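Local coordinates for putative phosphatase (Clostridium difficile, PDB 3SD7), which probably hydrolyses phosphate monoesters as a member of the haloacid dehalogenase-like family, with no specific substrate assigned, at residues A[191-196]-A[217-222]; A[209-214]-A[226-231]; A[31-36]-A[130-135]. All blocks are in the same frame, centred on the assembly; numbering follows the deposited sequence. Where two conformers were deposited one is given.

All three contacts lie in the parallel sheet domain, but at different depths. Contact 3 is core: it pairs strands 31-34 and 128-133 near the centre of the chain, with buried apolar side chains and a polar end near the sodium ion. Contact 2 pairs strands 206-210 and 227-229 at the border of the sheet, so one part is buried and another meets solvent. Contact 1 is partly buried and mostly charged. It ties the start of helix 194-203 to helix 217-223, which links the two strands of contact 2. Contacts 1 and 2 touch directly, through D192 with Y214 and G191 with V210. Backbone bonds dominate contacts 2 and 3, while contact 1 rests on a salt bridge and a backbone N-H, both to one carboxylate.

Contact 1 (A[191-196]-A[217-222]); sequences GDRKYD and FEEISE. With NA (sodium ion), chain B.
The guanidinium of R193 meets the carboxylate of E219 edge to edge, with the two planes 33° apart. One guanidinium face is covered by the ring atom CE2 of Y195, which lies above the plane and is offset toward the rim. The Y195 ring in turn carries CG of K194 over the centre of one face. R193 grips E219 side-on with two nitrogens. NE bonds OE2 of E219 at 2.8 Å, and NH2 bonds OE1 of E219 at 2.9 Å. Both acceptors use their syn lone pairs, and both lie close to the guanidinium plane. The arginine chain is bent at chi2 and chi3, which turns its end back toward E219. E219 instead reaches across fully extended.

Its OE2 has a second donor, the backbone N of K194, at 2.8 Å. This bond comes from the anti side, 30° out of the carboxylate plane. OE2 is therefore held by two nitrogens at the first turn of helix 194-203, where R193 is the N-cap residue. The sequence from G191 to D196 is consistent with the GDxxxD acidic motif of haloacid dehalogenase-like hydrolases. D192 OD1 binds the sodium ion at 2.2 Å, together with the backbone oxygen of D37 and three waters. Its OD2 accepts from the backbone N of Y214 and from a sodium-bound water. D196 OD2 accepts from the backbone N of R193 through its anti lone pair. Beside the E219 contact, I220 CD1 lies 3.5 Å from the backbone O of D192.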
loop_
_atom_site.group_PDB
_atom_site.type_symbol
_atom_site.label_atom_id
_atom_site.label_comp_id
_atom_site.label_asym_id
_atom_site.label_seq_id
_atom_site.Cartn_x
_atom_site.Cartn_y
_atom_site.Cartn_z
ATOM N N GLY A 191 -4.172 -1.976 -7.249
ATOM C CA GLY A 191 -2.947 -2.127 -6.496
ATOM C C GLY A 191 -1.715 -2.158 -7.377
ATOM O O GLY A 191 -1.830 -2.314 -8.585
ATOM N N ASP A 192 -0.547 -2.026 -6.746
ATOM C CA ASP A 192 0.736 -1.980 -7.477
ATOM C C ASP A 192 1.604 -3.225 -7.332
ATOM O O ASP A 192 2.700 -3.234 -7.848
ATOM C CB ASP A 192 1.575 -0.804 -7.026
ATOM C CG ASP A 192 2.089 -0.968 -5.580
ATOM O OD1 ASP A 192 1.297 -1.408 -4.680
ATOM O OD2 ASP A 192 3.259 -0.637 -5.293
ATOM N N ARG A 193 1.114 -4.268 -6.685
ATOM C CA ARG A 193 1.893 -5.490 -6.524
ATOM C C ARG A 193 1.121 -6.715 -6.884
ATOM O O ARG A 193 -0.128 -6.737 -6.845
ATOM C CB ARG A 193 2.351 -5.659 -5.070
ATOM C CG ARG A 193 3.269 -4.533 -4.525
ATOM C CD ARG A 193 4.582 -4.309 -5.299
ATOM N NE ARG A 193 5.336 -5.528 -5.512
ATOM C CZ ARG A 193 6.184 -6.082 -4.650
ATOM N NH1 ARG A 193 6.420 -5.538 -3.459
ATOM N NH2 ARG A 193 6.838 -7.196 -4.983
ATOM N N LYS A 194 1.854 -7.774 -7.207
ATOM C CA LYS A 194 1.211 -9.074 -7.431
ATOM C C LYS A 194 0.289 -9.493 -6.257
ATOM O O LYS A 194 -0.724 -10.118 -6.476
ATOM C CB LYS A 194 2.249 -10.171 -7.684
ATOM C CG LYS A 194 3.215 -10.387 -6.565
ATOM C CD LYS A 194 4.315 -11.408 -6.940
ATOM C CE LYS A 194 5.256 -11.586 -5.782
ATOM N NZ LYS A 194 6.273 -12.683 -5.999
ATOM N N TYR A 195 0.640 -9.114 -5.032
ATOM C CA TYR A 195 -0.124 -9.509 -3.852
ATOM C C TYR A 195 -1.558 -9.010 -3.891
ATOM O O TYR A 195 -2.492 -9.684 -3.392
ATOM C CB TYR A 195 0.597 -9.052 -2.582
ATOM C CG TYR A 195 2.014 -9.557 -2.553
ATOM C CD1 TYR A 195 2.275 -10.912 -2.456
ATOM C CD2 TYR A 195 3.092 -8.676 -2.690
ATOM C CE1 TYR A 195 3.578 -11.385 -2.478
ATOM C CE2 TYR A 195 4.387 -9.146 -2.719
ATOM C CZ TYR A 195 4.623 -10.489 -2.612
ATOM O OH TYR A 195 5.923 -10.967 -2.635
ATOM N N ASP A 196 -1.737 -7.814 -4.446
ATOM C CA ASP A 196 -3.057 -7.229 -4.635
ATOM C C ASP A 196 -3.864 -7.998 -5.664
ATOM O O ASP A 196 -5.067 -8.225 -5.490
ATOM C CB ASP A 196 -2.901 -5.787 -5.127
ATOM C CG ASP A 196 -2.244 -4.915 -4.124
ATOM O OD1 ASP A 196 -2.723 -4.907 -2.962
ATOM O OD2 ASP A 196 -1.228 -4.251 -4.445
ATOM N N PHE A 217 6.525 -4.078 -14.458
ATOM C CA PHE A 217 5.680 -4.632 -15.504
ATOM C C PHE A 217 5.798 -6.161 -15.544
ATOM O O PHE A 217 4.803 -6.866 -15.702
ATOM C CB PHE A 217 5.997 -4.059 -16.864
ATOM C CG PHE A 217 5.185 -4.704 -17.968
ATOM C CD1 PHE A 217 3.848 -4.377 -18.142
ATOM C CD2 PHE A 217 5.746 -5.672 -18.782
ATOM C CE1 PHE A 217 3.098 -4.986 -19.145
ATOM C CE2 PHE A 217 5.005 -6.288 -19.769
ATOM C CZ PHE A 217 3.673 -5.932 -19.955
ATOM N N GLU A 218 7.008 -6.673 -15.363
ATOM C CA GLU A 218 7.225 -8.107 -15.346
ATOM C C GLU A 218 6.332 -8.750 -14.288
ATOM O O GLU A 218 5.614 -9.698 -14.580
ATOM C CB GLU A 218 8.710 -8.429 -15.084
ATOM C CG GLU A 218 9.057 -9.868 -15.073
ATOM C CD GLU A 218 10.569 -10.091 -14.882
ATOM O OE1 GLU A 218 11.283 -9.163 -14.453
ATOM O OE2 GLU A 218 11.014 -11.171 -15.107
ATOM N N GLU A 219 6.376 -8.215 -13.070
ATOM C CA GLU A 219 5.584 -8.761 -11.974
ATOM C C GLU A 219 4.089 -8.651 -12.217
ATOM O O GLU A 219 3.355 -9.614 -12.049
ATOM C CB GLU A 219 5.949 -8.048 -10.663
ATOM C CG GLU A 219 5.083 -8.502 -9.489
ATOM C CD GLU A 219 5.456 -7.839 -8.210
ATOM O OE1 GLU A 219 6.623 -7.967 -7.799
ATOM O OE2 GLU A 219 4.593 -7.188 -7.603
ATOM N N ILE A 220 3.656 -7.459 -12.582
ATOM C CA ILE A 220 2.235 -7.190 -12.762
ATOM C C ILE A 220 1.675 -8.016 -13.925
ATOM O O ILE A 220 0.660 -8.710 -13.760
ATOM C CB ILE A 220 1.972 -5.678 -12.941
ATOM C CG1 ILE A 220 2.327 -4.911 -11.659
ATOM C CG2 ILE A 220 0.488 -5.456 -13.356
ATOM C CD1 ILE A 220 1.533 -5.337 -10.381
ATOM N N SER A 221 2.361 -8.000 -15.066
ATOM C CA SER A 221 1.879 -8.720 -16.236
ATOM C C SER A 221 1.793 -10.212 -15.968
ATOM O O SER A 221 0.843 -10.873 -16.402
ATOM C CB SER A 221 2.709 -8.413 -17.486
ATOM O OG SER A 221 4.036 -8.882 -17.382
ATOM N N GLU A 222 2.758 -10.743 -15.228
ATOM C CA GLU A 222 2.759 -12.155 -14.906
ATOM C C GLU A 222 1.629 -12.565 -13.941
ATOM O O GLU A 222 1.234 -13.734 -13.935
ATOM C CB GLU A 222 4.161 -12.600 -14.476
ATOM C CG GLU A 222 5.148 -12.516 -15.691
ATOM C CD GLU A 222 6.602 -12.879 -15.364
ATOM O OE1 GLU A 222 7.003 -12.819 -14.183
ATOM O OE2 GLU A 222 7.356 -13.189 -16.307
HETATM NA NA NA B . 1.399 -1.490 -2.474
HETATM O O HOH W 1 3.790 -1.163 -2.766
HETATM O O HOH W 2 0.536 -3.452 -2.876
HETATM O O HOH W 3 1.082 -1.684 -0.295
#

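Contact 2 (A[209-214]-A[226-231]); sequences GVLYGY and TYIVEN
G209 pairs with I228 and V210 with V229 in parallel register, and this is the tight part of the contact. The N of G209 bonds the O of Y227 at 2.8 Å. The O of G209 accepts from the N of V229 at 3.0 Å, and the CA of I228 also comes close to it. The next link, from L211 N to V229 O, is more bent, at 139°. On the buried face, V210 CG1 touches V229 CG2 at 3.6 Å. Beyond the strand end, Y212 has CG between its backbone N and carbonyl carbon (chi1 60°), with the ring edge by the O of E230 and CB 3.5 Å from that oxygen. CG2 of V210 covers one face of the same ring. The backbone N of Y212 is buried here without a polar partner.

The looser, solvent side is the rim formed by I228 and E230. L211 is the apolar patch between them and helix 217-223, with CD1 3.8 Å from CG2 of I228. E230 was modelled in two conformers, so its approach to L211 is uncertain.

Strand 227-229 is the outermost strand at this end of the sheet, and strand 206-210 also bonds G191 on its inner side. Helix 217-223 makes the beta-alpha-beta crossover and packs I220 on L211 and I228. V229 and Y227 face I238 of helix 235-239, and Y212 meets I235.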
loop_
_atom_site.group_PDB
_atom_site.type_symbol
_atom_site.label_atom_id
_atom_site.label_comp_id
_atom_site.label_asym_id
_atom_site.label_seq_id
_atom_site.Cartn_x
_atom_site.Cartn_y
_atom_site.Cartn_z
ATOM N N GLY A 209 -3.864 -3.536 -12.121
ATOM C CA GLY A 209 -2.476 -3.517 -11.696
ATOM C C GLY A 209 -1.864 -2.214 -12.196
ATOM O O GLY A 209 -1.879 -1.924 -13.419
ATOM N N VAL A 210 -1.338 -1.402 -11.287
ATOM C CA VAL A 210 -0.730 -0.145 -11.683
ATOM C C VAL A 210 0.788 -0.315 -11.789
ATOM O O VAL A 210 1.382 -1.114 -11.070
ATOM C CB VAL A 210 -1.081 1.033 -10.742
ATOM C CG1 VAL A 210 -2.608 1.059 -10.475
ATOM C CG2 VAL A 210 -0.299 0.974 -9.394
ATOM N N LEU A 211 1.405 0.468 -12.671
ATOM C CA LEU A 211 2.837 0.403 -12.927
ATOM C C LEU A 211 3.622 1.575 -12.339
ATOM O O LEU A 211 4.849 1.583 -12.429
ATOM C CB LEU A 211 3.122 0.337 -14.450
ATOM C CG LEU A 211 2.438 -0.791 -15.228
ATOM C CD1 LEU A 211 2.772 -0.663 -16.722
ATOM C CD2 LEU A 211 2.868 -2.175 -14.672
ATOM N N TYR A 212 2.932 2.547 -11.719
ATOM C CA TYR A 212 3.601 3.719 -11.151
ATOM C C TYR A 212 4.088 3.549 -9.719
ATOM O O TYR A 212 4.693 4.471 -9.149
ATOM C CB TYR A 212 2.691 4.964 -11.246
ATOM C CG TYR A 212 1.383 4.833 -10.535
ATOM C CD1 TYR A 212 1.309 4.990 -9.137
ATOM C CD2 TYR A 212 0.200 4.556 -11.222
ATOM C CE1 TYR A 212 0.123 4.874 -8.480
ATOM C CE2 TYR A 212 -0.994 4.449 -10.564
ATOM C CZ TYR A 212 -1.042 4.625 -9.190
ATOM O OH TYR A 212 -2.242 4.507 -8.535
ATOM N N GLY A 213 3.837 2.367 -9.158
ATOM C CA GLY A 213 4.248 2.029 -7.819
ATOM C C GLY A 213 5.488 1.156 -7.765
ATOM O O GLY A 213 6.497 1.390 -8.497
ATOM N N TYR A 214 5.442 0.166 -6.890
ATOM C CA TYR A 214 6.602 -0.656 -6.602
ATOM C C TYR A 214 6.661 -1.990 -7.351
ATOM O O TYR A 214 7.648 -2.693 -7.264
ATOM C CB TYR A 214 6.774 -0.823 -5.077
ATOM C CG TYR A 214 7.243 0.473 -4.466
ATOM C CD1 TYR A 214 8.589 0.709 -4.266
ATOM C CD2 TYR A 214 6.338 1.507 -4.154
ATOM C CE1 TYR A 214 9.045 1.898 -3.759
ATOM C CE2 TYR A 214 6.812 2.725 -3.646
ATOM C CZ TYR A 214 8.155 2.887 -3.441
ATOM O OH TYR A 214 8.669 4.069 -2.958
ATOM N N THR A 226 -6.974 -7.852 -14.453
ATOM C CA THR A 226 -7.999 -7.584 -15.458
ATOM C C THR A 226 -7.515 -6.470 -16.364
ATOM O O THR A 226 -7.734 -6.521 -17.580
ATOM C CB THR A 226 -9.325 -7.215 -14.826
ATOM O OG1 THR A 226 -9.579 -8.090 -13.723
ATOM C CG2 THR A 226 -10.473 -7.295 -15.858
ATOM N N TYR A 227 -6.846 -5.483 -15.776
ATOM C CA TYR A 227 -6.322 -4.333 -16.499
ATOM C C TYR A 227 -4.973 -3.913 -15.946
ATOM O O TYR A 227 -4.683 -4.123 -14.755
ATOM C CB TYR A 227 -7.261 -3.130 -16.323
ATOM C CG TYR A 227 -8.736 -3.422 -16.516
ATOM C CD1 TYR A 227 -9.325 -3.388 -17.773
ATOM C CD2 TYR A 227 -9.545 -3.711 -15.420
ATOM C CE1 TYR A 227 -10.685 -3.647 -17.929
ATOM C CE2 TYR A 227 -10.900 -3.967 -15.569
ATOM C CZ TYR A 227 -11.460 -3.940 -16.812
ATOM O OH TYR A 227 -12.820 -4.209 -16.937
ATOM N N ILE A 228 -4.166 -3.292 -16.806
ATOM C CA ILE A 228 -2.894 -2.708 -16.417
ATOM C C ILE A 228 -2.903 -1.213 -16.775
ATOM O O ILE A 228 -3.301 -0.853 -17.907
ATOM C CB ILE A 228 -1.733 -3.423 -17.126
ATOM C CG1 ILE A 228 -1.667 -4.887 -16.658
ATOM C CG2 ILE A 228 -0.389 -2.738 -16.858
ATOM C CD1 ILE A 228 -0.642 -5.723 -17.398
ATOM N N VAL A 229 -2.481 -0.349 -15.844
ATOM C CA VAL A 229 -2.353 1.094 -16.125
ATOM C C VAL A 229 -0.960 1.644 -15.786
ATOM O O VAL A 229 -0.333 1.212 -14.804
ATOM C CB VAL A 229 -3.442 1.934 -15.410
ATOM C CG1 VAL A 229 -4.801 1.443 -15.841
ATOM C CG2 VAL A 229 -3.279 1.852 -13.903
ATOM N N GLU A 230 -0.465 2.570 -16.614
ATOM C CA GLU A 230 0.830 3.193 -16.392
ATOM C C GLU A 230 0.784 4.337 -15.389
ATOM O O GLU A 230 1.727 4.529 -14.624
ATOM C CB GLU A 230 1.437 3.715 -17.719
ATOM C CG GLU A 230 2.243 2.699 -18.522
ATOM C CD GLU A 230 3.668 2.480 -17.987
ATOM O OE1 GLU A 230 3.916 2.667 -16.769
ATOM O OE2 GLU A 230 4.552 2.108 -18.796
ATOM N N ASN A 231 -0.328 5.068 -15.355
ATOM C CA ASN A 231 -0.418 6.245 -14.531
ATOM C C ASN A 231 -1.775 6.385 -13.872
ATOM O O ASN A 231 -2.716 5.661 -14.190
ATOM C CB ASN A 231 -0.095 7.470 -15.386
ATOM C CG ASN A 231 -0.875 7.491 -16.668
ATOM O OD1 ASN A 231 -2.103 7.446 -16.653
ATOM N ND2 ASN A 231 -0.164 7.579 -17.806
#

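Contact 3 (A[31-36]-A[130-135]); sequences IVLFDL and LVATSK
D35, just past strand 31-34, meets T133 of the neighbouring strand. From D35, CB lies 3.9 Å from the O of A132, and CG passes the same oxygen a little closer. With CG swung away from the backbone N (chi1 -153°), OD1 comes to 3.1 Å from T133 OG1. OD1 also accepts from the N of L36, through its anti lone pair, and from a water that is itself bonded by S134 N. OD2 forms a salt bridge with K168.

Three backbone bonds join the strands before this point: L130 N to V32 O, F34 N to L130 O and A132 N to F34 O. L130 CD1 fills in beside I31 CG2 at 3.7 Å and also touches L33 CG. T133 OG1 accepts from K135 N, an ST turn. L36 CD2 comes within 3.3 Å of K135 CD, closer than usual for two carbons, while K135 NZ pairs with D37.

In the Rossmann-like fold of this family the first aspartate of the DxDx(T/V) motif follows the first strand of the parallel sheet, as D35 does here. D37 and T39 fit the rest of the motif, and D35 would probably be the nucleophile, as in relatives.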
loop_
_atom_site.group_PDB
_atom_site.type_symbol
_atom_site.label_atom_id
_atom_site.label_comp_id
_atom_site.label_asym_id
_atom_site.label_seq_id
_atom_site.Cartn_x
_atom_site.Cartn_y
_atom_site.Cartn_z
ATOM N N ILE A 31 -18.030 -0.660 -6.452
ATOM C CA ILE A 31 -17.197 -0.721 -5.253
ATOM C C ILE A 31 -15.745 -0.835 -5.729
ATOM O O ILE A 31 -15.405 -1.783 -6.450
ATOM C CB ILE A 31 -17.586 -1.933 -4.328
ATOM C CG1 ILE A 31 -19.062 -1.820 -3.878
ATOM C CG2 ILE A 31 -16.597 -2.046 -3.145
ATOM C CD1 ILE A 31 -19.532 -2.954 -2.939
ATOM N N VAL A 32 -14.878 0.092 -5.315
ATOM C CA VAL A 32 -13.485 0.105 -5.753
ATOM C C VAL A 32 -12.600 0.073 -4.523
ATOM O O VAL A 32 -12.718 0.935 -3.632
ATOM C CB VAL A 32 -13.143 1.351 -6.552
ATOM C CG1 VAL A 32 -11.706 1.267 -7.121
ATOM C CG2 VAL A 32 -14.184 1.589 -7.689
ATOM N N LEU A 33 -11.771 -0.952 -4.450
ATOM C CA LEU A 33 -10.835 -1.105 -3.361
ATOM C C LEU A 33 -9.457 -0.661 -3.829
ATOM O O LEU A 33 -9.064 -0.928 -4.967
ATOM C CB LEU A 33 -10.735 -2.547 -2.900
ATOM C CG LEU A 33 -11.910 -3.155 -2.177
ATOM C CD1 LEU A 33 -13.086 -3.376 -3.094
ATOM C CD2 LEU A 33 -11.470 -4.471 -1.506
ATOM N N PHE A 34 -8.734 0.001 -2.939
ATOM C CA PHE A 34 -7.389 0.437 -3.196
ATOM C C PHE A 34 -6.398 -0.043 -2.133
ATOM O O PHE A 34 -6.699 -0.003 -0.956
ATOM C CB PHE A 34 -7.277 1.974 -3.192
ATOM C CG PHE A 34 -7.988 2.658 -4.302
ATOM C CD1 PHE A 34 -7.282 3.059 -5.443
ATOM C CD2 PHE A 34 -9.339 2.989 -4.195
ATOM C CE1 PHE A 34 -7.918 3.717 -6.457
ATOM C CE2 PHE A 34 -9.975 3.671 -5.249
ATOM C CZ PHE A 34 -9.263 4.020 -6.357
ATOM N N ASP A 35 -5.224 -0.491 -2.561
ATOM C CA ASP A 35 -4.117 -0.683 -1.637
ATOM C C ASP A 35 -3.594 0.755 -1.338
ATOM O O ASP A 35 -4.021 1.735 -1.970
ATOM C CB ASP A 35 -3.056 -1.596 -2.223
ATOM C CG ASP A 35 -2.256 -2.339 -1.125
ATOM O OD1 ASP A 35 -1.971 -1.738 -0.085
ATOM O OD2 ASP A 35 -1.942 -3.552 -1.299
ATOM N N LEU A 36 -2.696 0.893 -0.390
ATOM C CA LEU A 36 -2.205 2.217 0.031
ATOM C C LEU A 36 -0.848 2.554 -0.574
ATOM O O LEU A 36 -0.768 3.286 -1.574
ATOM C CB LEU A 36 -2.161 2.288 1.561
ATOM C CG LEU A 36 -1.739 3.661 2.106
ATOM C CD1 LEU A 36 -2.881 4.682 2.007
ATOM C CD2 LEU A 36 -1.306 3.501 3.532
ATOM N N LEU A 130 -12.942 1.933 -0.928
ATOM C CA LEU A 130 -12.423 1.271 0.258
ATOM C C LEU A 130 -10.915 1.152 0.176
ATOM O O LEU A 130 -10.349 1.084 -0.914
ATOM C CB LEU A 130 -13.005 -0.139 0.329
ATOM C CG LEU A 130 -14.532 -0.329 0.247
ATOM C CD1 LEU A 130 -14.913 -1.835 0.150
ATOM C CD2 LEU A 130 -15.222 0.348 1.409
ATOM N N VAL A 131 -10.254 1.069 1.328
ATOM C CA VAL A 131 -8.828 0.759 1.376
ATOM C C VAL A 131 -8.654 -0.617 1.989
ATOM O O VAL A 131 -9.260 -0.904 3.027
ATOM C CB VAL A 131 -8.007 1.803 2.168
ATOM C CG1 VAL A 131 -6.561 1.333 2.399
ATOM C CG2 VAL A 131 -8.011 3.145 1.429
ATOM N N ALA A 132 -7.892 -1.470 1.305
ATOM C CA ALA A 132 -7.540 -2.799 1.787
ATOM C C ALA A 132 -6.028 -2.910 1.623
ATOM O O ALA A 132 -5.515 -2.975 0.512
ATOM C CB ALA A 132 -8.290 -3.901 0.992
ATOM N N THR A 133 -5.324 -2.928 2.744
ATOM C CA THR A 133 -3.874 -2.872 2.752
ATOM C C THR A 133 -3.273 -3.767 3.829
ATOM O O THR A 133 -3.956 -4.142 4.795
ATOM C CB THR A 133 -3.434 -1.410 2.973
ATOM O OG1 THR A 133 -2.006 -1.289 2.935
ATOM C CG2 THR A 133 -3.960 -0.840 4.319
ATOM N N SER A 134 -2.006 -4.126 3.619
ATOM C CA SER A 134 -1.238 -4.877 4.593
ATOM C C SER A 134 -0.594 -3.908 5.598
ATOM O O SER A 134 -0.125 -4.343 6.646
ATOM C CB SER A 134 -0.161 -5.748 3.906
ATOM O OG SER A 134 -0.739 -6.768 3.099
ATOM N N LYS A 135 -0.568 -2.621 5.277
ATOM C CA LYS A 135 -0.020 -1.601 6.179
ATOM C C LYS A 135 -0.908 -1.556 7.417
ATOM O O LYS A 135 -2.110 -1.827 7.301
ATOM C CB LYS A 135 -0.029 -0.241 5.493
ATOM C CG LYS A 135 0.951 0.763 6.132
ATOM C CD LYS A 135 1.032 2.031 5.327
ATOM C CE LYS A 135 2.211 2.919 5.716
ATOM N NZ LYS A 135 3.525 2.625 5.053
HETATM O O HOH W 4 -0.295 -3.641 1.336
#